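Local coordinates for protein phospho-2-dehydro-3-deoxyheptonate aldolase/chorismate mutase (Thermus thermophilus, PDB 2D8D) that probably catalyses the chorismate mutase step through this N-terminal domain, as part of a longer enzyme that probably also has 3-deoxy-7-phosphoheptulonate synthase activity, at residues 21-26 with 75-80. Sequence-based numbering, arbitrary orientation.
Sequences RLLSER and KEIFKA
R26 reaches across to I77 and F78, and L23 meets I77 beside it. An arginine suits this place because its greasy stem and its flat, polar end do different work. The stem packs on the isoleucine, R26 CD lying 3.8 Å from I77 CG2. Further out, I77 CG2 and F78 CD1 lie over the same face of the guanidinium, whose plane is tilted 39° from the phenyl ring. R26 NH2 comes obliquely to the ring, and R26 CZ is 3.6 Å from F78 CE1. The buried phenylalanine suits this spot by offering a broad flat ring beside the guanidinium. The reach depends on an extended chain, with CG anti to the backbone N (chi1 -168°). A beta-branched I77 serves both neighbours: CG2 faces the arginine, while CD1 touches L23 CD2 at 3.9 Å, the two aliphatic side chains crossing nearly at right angles. Leucine, also buried, supplies the branched apolar end that this meeting needs.

These residues join the long helix 4-40 to helix 67-84 in the all-helical type II (AroQ) chorismate mutase fold, and this chain is paired with a second copy, as in the intertwined dimers of AroQ enzymes. The local axes cross at -46° and come no closer than 11.4 Å, so side chains rather than backbones make the contact, the arginine reaching furthest. Helix 47-60 borders it, M53 touching both R26 and F78.

The second subunit positions the arginine: R26 NE hydrogen-bonds to N16 OD1 of that chain, whose V12 also packs on R26. A leucine here would probably cost N16 of the second subunit this donor and leave F78 without the flat group beside its ring.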
# COMPACT_ATOMS: atom_id res chain seq x y z
N ARG B 21 -8.03 0.96 -3.37
CA ARG B 21 -8.38 0.77 -4.77
C ARG B 21 -7.16 0.32 -5.58
O ARG B 21 -7.26 -0.60 -6.39
CB ARG B 21 -8.94 2.07 -5.36
CG ARG B 21 -9.47 1.91 -6.78
CD ARG B 21 -9.99 3.22 -7.34
NE ARG B 21 -8.91 4.16 -7.64
CZ ARG B 21 -7.99 3.98 -8.58
NH1 ARG B 21 -8.02 2.88 -9.33
NH2 ARG B 21 -7.04 4.88 -8.78
N LEU B 22 -6.02 0.97 -5.35
CA LEU B 22 -4.80 0.63 -6.07
C LEU B 22 -4.28 -0.76 -5.70
O LEU B 22 -3.81 -1.50 -6.57
CB LEU B 22 -3.72 1.68 -5.82
CG LEU B 22 -3.81 2.92 -6.72
CD1 LEU B 22 -3.47 2.53 -8.15
CD2 LEU B 22 -5.20 3.53 -6.66
N LEU B 23 -4.35 -1.11 -4.43
CA LEU B 23 -3.92 -2.43 -4.00
C LEU B 23 -4.79 -3.48 -4.66
O LEU B 23 -4.30 -4.52 -5.12
CB LEU B 23 -4.03 -2.57 -2.48
CG LEU B 23 -2.97 -1.87 -1.63
CD1 LEU B 23 -3.35 -1.99 -0.16
CD2 LEU B 23 -1.60 -2.48 -1.88
N SER B 24 -6.09 -3.22 -4.72
CA SER B 24 -7.02 -4.17 -5.33
C SER B 24 -6.76 -4.30 -6.82
O SER B 24 -6.84 -5.39 -7.38
CB SER B 24 -8.47 -3.74 -5.06
OG SER B 24 -8.75 -3.78 -3.66
N GLU B 25 -6.45 -3.18 -7.47
CA GLU B 25 -6.15 -3.20 -8.90
C GLU B 25 -4.88 -4.04 -9.12
O GLU B 25 -4.82 -4.85 -10.05
CB GLU B 25 -5.92 -1.79 -9.42
CG GLU B 25 -5.77 -1.71 -10.92
CD GLU B 25 -5.55 -0.30 -11.42
OE1 GLU B 25 -5.84 0.65 -10.68
OE2 GLU B 25 -5.08 -0.15 -12.57
N ARG B 26 -3.89 -3.83 -8.26
CA ARG B 26 -2.64 -4.58 -8.37
C ARG B 26 -2.95 -6.06 -8.18
O ARG B 26 -2.37 -6.92 -8.85
CB ARG B 26 -1.64 -4.13 -7.29
CG ARG B 26 -0.23 -4.66 -7.52
CD ARG B 26 0.71 -4.29 -6.39
NE ARG B 26 2.09 -4.56 -6.77
CZ ARG B 26 2.64 -5.77 -6.83
NH1 ARG B 26 1.93 -6.84 -6.51
NH2 ARG B 26 3.90 -5.90 -7.23
N LYS B 75 7.45 -5.20 0.23
CA LYS B 75 7.69 -6.63 0.40
C LYS B 75 6.42 -7.27 0.94
O LYS B 75 6.08 -8.39 0.57
CB LYS B 75 8.86 -6.88 1.36
CG LYS B 75 10.22 -6.63 0.73
CD LYS B 75 11.35 -7.07 1.65
CE LYS B 75 11.29 -8.57 1.93
NZ LYS B 75 11.33 -9.38 0.68
N GLU B 76 5.72 -6.56 1.81
CA GLU B 76 4.46 -7.06 2.38
C GLU B 76 3.41 -7.15 1.28
O GLU B 76 2.65 -8.11 1.21
CB GLU B 76 3.97 -6.13 3.49
CG GLU B 76 4.77 -6.21 4.77
CD GLU B 76 4.71 -7.58 5.41
OE1 GLU B 76 3.59 -8.06 5.68
OE2 GLU B 76 5.78 -8.19 5.63
N ILE B 77 3.38 -6.15 0.41
CA ILE B 77 2.44 -6.13 -0.70
C ILE B 77 2.74 -7.29 -1.65
O ILE B 77 1.82 -7.95 -2.15
CB ILE B 77 2.52 -4.79 -1.47
CG1 ILE B 77 2.01 -3.66 -0.57
CG2 ILE B 77 1.71 -4.86 -2.76
CD1 ILE B 77 2.19 -2.28 -1.16
N PHE B 78 4.02 -7.55 -1.89
CA PHE B 78 4.41 -8.63 -2.78
C PHE B 78 4.09 -9.99 -2.15
O PHE B 78 3.75 -10.94 -2.85
CB PHE B 78 5.91 -8.56 -3.12
CG PHE B 78 6.33 -7.27 -3.77
CD1 PHE B 78 5.42 -6.49 -4.47
CD2 PHE B 78 7.66 -6.85 -3.70
CE1 PHE B 78 5.82 -5.31 -5.10
CE2 PHE B 78 8.07 -5.67 -4.32
CZ PHE B 78 7.15 -4.90 -5.02
N LYS B 79 4.20 -10.06 -0.83
CA LYS B 79 3.90 -11.29 -0.10
C LYS B 79 2.42 -11.62 -0.24
O LYS B 79 2.05 -12.77 -0.49
CB LYS B 79 4.27 -11.13 1.38
CG LYS B 79 3.76 -12.26 2.26
CD LYS B 79 4.36 -12.21 3.66
CE LYS B 79 3.99 -10.93 4.41
NZ LYS B 79 4.55 -10.93 5.79
N ALA B 80 1.58 -10.61 -0.07
CA ALA B 80 0.13 -10.78 -0.17
C ALA B 80 -0.25 -11.26 -1.56
O ALA B 80 -1.22 -12.00 -1.72
CB ALA B 80 -0.57 -9.47 0.15